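Local coordinates for uncharacterized protein (Thermotoga maritima, PDB 1VMJ) that is a putative thiamin phosphate synthase of the YjbQ (UPF0047) family that binds a sodium ion in the crystal, at the interface of chains A and B. Sequence-based numbering; all coordinates share one arbitrary frame. Chains: chain A/B, hypothetical protein TM0723.

Contact 1: the interface of chains A and B. Residues chain A 49-50, 149-150; chain B 13, 50, 52, 147, 149.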
ATOM      1  N   GLY A  49      -9.331  17.374   2.245  1.00 13.28           N
ATOM      2  CA  GLY A  49      -7.931  17.100   2.017  1.00 15.58           C
ATOM      3  C   GLY A  49      -7.608  15.627   2.007  1.00 14.49           C
ATOM      4  O   GLY A  49      -8.491  14.796   1.844  1.00 12.71           O
ATOM      5  N   LEU A  50      -6.322  15.323   2.159  1.00 13.59           N
ATOM      6  CA  LEU A  50      -5.821  13.963   2.266  1.00 13.11           C
ATOM      7  C   LEU A  50      -4.932  13.893   3.483  1.00 13.23           C
ATOM      8  O   LEU A  50      -4.122  14.796   3.711  1.00 12.97           O
ATOM      9  CB  LEU A  50      -5.012  13.548   1.046  1.00 13.19           C
ATOM     10  CG  LEU A  50      -5.734  13.425  -0.291  1.00 15.24           C
ATOM     11  CD1 LEU A  50      -4.749  13.079  -1.395  1.00 16.68           C
ATOM     12  CD2 LEU A  50      -6.792  12.364  -0.216  1.00 15.98           C
ATOM     13  N   ILE A 149      -2.816  17.499   4.254  1.00 14.32           N
ATOM     14  CA  ILE A 149      -2.813  18.685   3.414  1.00 15.92           C
ATOM     15  C   ILE A 149      -4.214  18.943   2.882  1.00 14.20           C
ATOM     16  O   ILE A 149      -4.998  18.001   2.664  1.00 13.94           O
ATOM     17  CB  ILE A 149      -1.795  18.635   2.250  1.00 17.82           C
ATOM     18  CG1 ILE A 149      -2.135  17.563   1.236  1.00 16.90           C
ATOM     19  CG2 ILE A 149      -0.383  18.414   2.767  1.00 19.13           C
ATOM     20  CD1 ILE A 149      -1.332  17.749  -0.060  1.00 21.04           C
ATOM     21  N   GLY A 150      -4.546  20.207   2.689  1.00 15.73           N
ATOM     22  CA  GLY A 150      -5.823  20.523   2.071  1.00 16.30           C
ATOM     23  C   GLY A 150      -6.219  21.922   2.403  1.00 18.37           C
ATOM     24  O   GLY A 150      -5.352  22.756   2.647  1.00 20.15           O
TER
ATOM     25  N   MET B  13      -8.072  25.785  -3.575  1.00 35.89           N
ATOM     26  CA  MET B  13      -7.839  24.321  -3.832  1.00 32.92           C
ATOM     27  C   MET B  13      -9.134  23.632  -4.164  1.00 30.09           C
ATOM     28  O   MET B  13     -10.148  23.837  -3.496  1.00 32.12           O
ATOM     29  CB  MET B  13      -7.257  23.618  -2.611  1.00 33.20           C
ATOM     30  CG  MET B  13      -6.780  22.199  -2.924  1.00 31.66           C
ATOM     31  SD  MET B  13      -6.536  21.181  -1.459  1.00 36.56           S
ATOM     32  CE  MET B  13      -8.243  20.697  -1.027  1.00 30.62           C
ATOM     33  N   LEU B  50      -3.694  14.801  -6.834  1.00 13.59           N
ATOM     34  CA  LEU B  50      -3.586  13.411  -6.425  1.00 13.11           C
ATOM     35  C   LEU B  50      -4.983  12.875  -6.235  1.00 13.23           C
ATOM     36  O   LEU B  50      -5.833  13.554  -5.652  1.00 12.97           O
ATOM     37  CB  LEU B  50      -2.821  13.252  -5.119  1.00 13.19           C
ATOM     38  CG  LEU B  50      -1.340  13.616  -5.101  1.00 15.24           C
ATOM     39  CD1 LEU B  50      -0.775  13.464  -3.698  1.00 16.68           C
ATOM     40  CD2 LEU B  50      -0.576  12.734  -6.045  1.00 15.98           C
ATOM     41  N   LEU B  52      -6.996   9.583  -4.601  1.00 12.37           N
ATOM     42  CA  LEU B  52      -7.058   8.411  -3.754  1.00 11.94           C
ATOM     43  C   LEU B  52      -8.296   7.629  -4.136  1.00 11.34           C
ATOM     44  O   LEU B  52      -9.366   8.178  -4.266  1.00 12.07           O
ATOM     45  CB  LEU B  52      -7.191   8.869  -2.310  1.00 13.94           C
ATOM     46  CG  LEU B  52      -7.559   7.823  -1.258  1.00 12.11           C
ATOM     47  CD1 LEU B  52      -6.449   6.835  -1.060  1.00 13.17           C
ATOM     48  CD2 LEU B  52      -7.939   8.422   0.060  1.00 15.03           C
ATOM     49  N   LYS B 147     -11.387  10.197  -3.929  1.00 13.42           N
ATOM     50  CA  LYS B 147     -11.135  11.524  -3.453  1.00 12.65           C
ATOM     51  C   LYS B 147      -9.988  12.140  -4.234  1.00 11.64           C
ATOM     52  O   LYS B 147      -8.952  11.528  -4.388  1.00 14.41           O
ATOM     53  CB  LYS B 147     -10.789  11.487  -1.953  1.00 11.94           C
ATOM     54  CG  LYS B 147     -10.612  12.879  -1.278  1.00 14.65           C
ATOM     55  CD  LYS B 147     -11.912  13.553  -0.979  1.00 16.21           C
ATOM     56  CE  LYS B 147     -11.689  14.834  -0.167  1.00 16.90           C
ATOM     57  NZ  LYS B 147     -13.004  15.432   0.297  1.00 15.00           N
ATOM     58  N   ILE B 149      -7.743  15.782  -4.818  1.00 14.32           N
ATOM     59  CA  ILE B 149      -7.424  17.146  -4.429  1.00 15.92           C
ATOM     60  C   ILE B 149      -6.415  17.736  -5.401  1.00 14.20           C
ATOM     61  O   ILE B 149      -5.573  17.014  -5.966  1.00 13.94           O
ATOM     62  CB  ILE B 149      -6.918  17.287  -2.973  1.00 17.82           C
ATOM     63  CG1 ILE B 149      -5.583  16.605  -2.762  1.00 16.90           C
ATOM     64  CG2 ILE B 149      -7.931  16.734  -1.986  1.00 19.13           C
ATOM     65  CD1 ILE B 149      -4.941  17.039  -1.435  1.00 21.04           C
TER

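Contact 2: the interface of chains A and B. Residues chain A 48-49, 117-119; chain B 15, 17, 147, 149.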
ATOM      1  N   GLU A  48     -11.278  19.806   3.793  1.00 13.79           N
ATOM      2  CA  GLU A  48     -11.190  18.868   2.661  1.00 12.03           C
ATOM      3  C   GLU A  48      -9.726  18.632   2.353  1.00 12.60           C
ATOM      4  O   GLU A  48      -8.952  19.580   2.223  1.00 15.12           O
ATOM      5  CB  GLU A  48     -11.848  19.484   1.439  1.00 13.58           C
ATOM      6  CG  GLU A  48     -13.284  19.956   1.676  1.00 17.30           C
ATOM      7  CD  GLU A  48     -14.251  18.817   1.944  1.00 18.38           C
ATOM      8  OE1 GLU A  48     -13.974  17.689   1.494  1.00 20.89           O
ATOM      9  OE2 GLU A  48     -15.311  19.046   2.609  1.00 18.77           O
ATOM     10  N   GLY A  49      -9.331  17.374   2.245  1.00 13.28           N
ATOM     11  CA  GLY A  49      -7.931  17.100   2.017  1.00 15.58           C
ATOM     12  C   GLY A  49      -7.608  15.627   2.007  1.00 14.49           C
ATOM     13  O   GLY A  49      -8.491  14.796   1.844  1.00 12.71           O
ATOM     14  N   ALA A 117      -9.073  10.021   3.017  1.00 12.75           N
ATOM     15  CA  ALA A 117      -9.713  11.271   2.608  1.00 11.06           C
ATOM     16  C   ALA A 117     -10.234  12.027   3.830  1.00 11.91           C
ATOM     17  O   ALA A 117     -10.786  11.410   4.760  1.00 13.37           O
ATOM     18  CB  ALA A 117     -10.875  10.967   1.679  1.00 13.48           C
ATOM     19  N   ILE A 118     -10.076  13.353   3.800  1.00 11.85           N
ATOM     20  CA  ILE A 118     -10.723  14.244   4.754  1.00 13.13           C
ATOM     21  C   ILE A 118     -11.842  14.944   4.019  1.00 13.86           C
ATOM     22  O   ILE A 118     -11.611  15.618   3.008  1.00 11.81           O
ATOM     23  CB  ILE A 118      -9.729  15.264   5.351  1.00 12.36           C
ATOM     24  CG1 ILE A 118      -8.522  14.540   5.970  1.00 14.13           C
ATOM     25  CG2 ILE A 118     -10.414  16.161   6.360  1.00 13.43           C
ATOM     26  CD1 ILE A 118      -8.855  13.477   6.944  1.00 14.62           C
ATOM     27  N   THR A 119     -13.051  14.805   4.554  1.00 12.86           N
ATOM     28  CA  THR A 119     -14.246  15.357   3.961  1.00 13.02           C
ATOM     29  C   THR A 119     -15.064  15.991   5.068  1.00 13.54           C
ATOM     30  O   THR A 119     -15.316  15.367   6.084  1.00 13.53           O
ATOM     31  CB  THR A 119     -15.047  14.258   3.282  1.00 15.51           C
ATOM     32  OG1 THR A 119     -14.260  13.694   2.226  1.00 14.74           O
ATOM     33  CG2 THR A 119     -16.303  14.795   2.686  1.00 16.28           C
TER
ATOM     34  N   SER B  15     -11.414  20.146  -4.535  1.00 16.82           N
ATOM     35  CA  SER B  15     -11.541  18.776  -4.082  1.00 17.33           C
ATOM     36  C   SER B  15     -12.775  18.166  -4.684  1.00 17.42           C
ATOM     37  O   SER B  15     -13.720  18.865  -5.088  1.00 19.29           O
ATOM     38  CB  SER B  15     -11.590  18.648  -2.564  1.00 20.71           C
ATOM     39  OG  SER B  15     -12.831  19.006  -2.034  1.00 26.96           O
ATOM     40  N   ARG B  17     -15.166  14.345  -4.483  1.00 13.83           N
ATOM     41  CA  ARG B  17     -15.470  13.098  -3.789  1.00 14.74           C
ATOM     42  C   ARG B  17     -16.583  12.338  -4.500  1.00 14.20           C
ATOM     43  O   ARG B  17     -17.574  12.924  -4.949  1.00 14.99           O
ATOM     44  CB  ARG B  17     -15.918  13.443  -2.383  1.00 17.65           C
ATOM     45  CG  ARG B  17     -16.247  12.268  -1.568  1.00 17.94           C
ATOM     46  CD  ARG B  17     -17.116  12.651  -0.412  1.00 14.57           C
ATOM     47  NE  ARG B  17     -17.217  11.537   0.500  1.00 14.08           N
ATOM     48  CZ  ARG B  17     -18.186  10.634   0.491  1.00 15.00           C
ATOM     49  NH1 ARG B  17     -19.195  10.689  -0.373  1.00 17.15           N
ATOM     50  NH2 ARG B  17     -18.145   9.652   1.364  1.00 15.77           N
ATOM     51  N   LYS B 147     -11.387  10.197  -3.929  1.00 13.42           N
ATOM     52  CA  LYS B 147     -11.135  11.524  -3.453  1.00 12.65           C
ATOM     53  C   LYS B 147      -9.988  12.140  -4.234  1.00 11.64           C
ATOM     54  O   LYS B 147      -8.952  11.528  -4.388  1.00 14.41           O
ATOM     55  CB  LYS B 147     -10.789  11.487  -1.953  1.00 11.94           C
ATOM     56  CG  LYS B 147     -10.612  12.879  -1.278  1.00 14.65           C
ATOM     57  CD  LYS B 147     -11.912  13.553  -0.979  1.00 16.21           C
ATOM     58  CE  LYS B 147     -11.689  14.834  -0.167  1.00 16.90           C
ATOM     59  NZ  LYS B 147     -13.004  15.432   0.297  1.00 15.00           N
ATOM     60  N   ILE B 149      -7.743  15.782  -4.818  1.00 14.32           N
ATOM     61  CA  ILE B 149      -7.424  17.146  -4.429  1.00 15.92           C
ATOM     62  C   ILE B 149      -6.415  17.736  -5.401  1.00 14.20           C
ATOM     63  O   ILE B 149      -5.573  17.014  -5.966  1.00 13.94           O
ATOM     64  CB  ILE B 149      -6.918  17.287  -2.973  1.00 17.82           C
ATOM     65  CG1 ILE B 149      -5.583  16.605  -2.762  1.00 16.90           C
ATOM     66  CG2 ILE B 149      -7.931  16.734  -1.986  1.00 19.13           C
ATOM     67  CD1 ILE B 149      -4.941  17.039  -1.435  1.00 21.04           C
TER

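Contact 1: the interface of chains A and B
A:Leu50 and B:Ile149 meet at the apolar centre of this patch, where side chains near strand ends of two copies of a YjbQ (UPF0047) family protein pack together. A:Leu50 lies at the start of strand 49-55, and B:Ile149 near the end of strand 142-150. The two side chains cross obliquely. CG of A:Leu50 lies 3.9 Å from CD1 of B:Ile149, and its CD1 methyl lies alongside CG1 of the same residue.

In B:Ile149, CG1 stands between the backbone N and the carbonyl carbon (chi1 66°). An extended chi2 (166°) carries CD1 on to A:Leu50 and A:Ile149, while CG2 branches off towards the glycine backbone. A:Ile149 has the same rotamer. Its CG1 and CD1 both touch the end of its own copy in the neighbouring chain. CG1 of A:Ile149 lies 3.9 Å from CD1 of B:Ile149.

The CD2 branch of A:Leu50 points the other way. CD2 of A:Leu50 lies 4.1 Å from CB of B:Leu52. CD2 of A:Leu50 is also 4.0 Å from CG of B:Lys147, and the leucine runs antiparallel to both side chains. CB of B:Leu50 approaches the CD1 branch more loosely.

Further out, A:Gly49 brings bare backbone to the contact. CA of A:Gly49 is 4.0 Å from CG2 of B:Ile149. A:Gly150 also has no side chain, and the thioether SD of B:Met13 rests 3.7 Å from CA of A:Gly150. At the polar rim, the CE methylene of B:Lys147 passes the carbonyl O of A:Gly49 at 3.8 Å.

Contact 2: the interface of chains A and B
A:Ala117 and B:Lys147 form the apolar core of this patch between strand and loop residues of two subunits. The methyl CB of A:Ala117 sits against the start of the lysine chain, 3.5 Å from CG of B:Lys147, and also touches CB and CD. The chain is bent at chi2 (78°) and extended beyond it. This turn carries the aliphatic stem past the alanine and delivers the amino group to the polar atoms of chain A.

Beside it, A:Thr119 and B:Arg17 cross at about a right angle. The methyl CG2 of A:Thr119 lies 3.9 Å from CD of B:Arg17, whose chain is extended from CG to NE. The contact is made by this stem and its NE end. On the other flank, the hydroxyl OG of B:Ser15 lies 3.6 Å from CB of A:Glu48.

At the rim, NZ of B:Lys147 gives hydrogen bonds to chain A, among them to a carboxylate, a hydroxyl and a backbone carbonyl. NZ of B:Lys147 lies 2.7 Å from the carboxylate OE1 of A:Glu48, a bond that is also a salt bridge. NZ meets this oxygen nearly along its C-O axis, and the two side chains cross at about a right angle. The glutamate is bent at chi2 (-67°), which folds the carboxylate towards the amine. NZ of B:Lys147 also bonds the hydroxyl OG1 of A:Thr119 at 2.9 Å. NZ of B:Lys147 reaches the carbonyl O of A:Ile118 at 3.1 Å, 38° above the carbonyl plane. Together these bonds fix the end of the lysine. The nearby carboxylate probably stabilises its positive charge. The site ties strand 142-150 of one subunit to strand 113-119 and A:Glu48 of the next, and may help hold a trimer together.

Contact 1 and contact 2 are adjoining parts of one A-B interface, with the centres of their C-alpha atoms about 5 Å apart. They share A:Gly49, B:Lys147 and B:Ile149. Strand 142-150 of chain B runs through both, and strand 49-55 of chain A enters both. Contact 1 supplies mainly apolar packing; contact 2 adds a charged and hydrogen-bonded grip beside it. B:Lys147 serves each with a different part of its chain. The interface is not an exact two-fold, which is compatible with the three copies of the deposited assembly. Such a seam could close a trimeric ring, though these contacts alone do not show it.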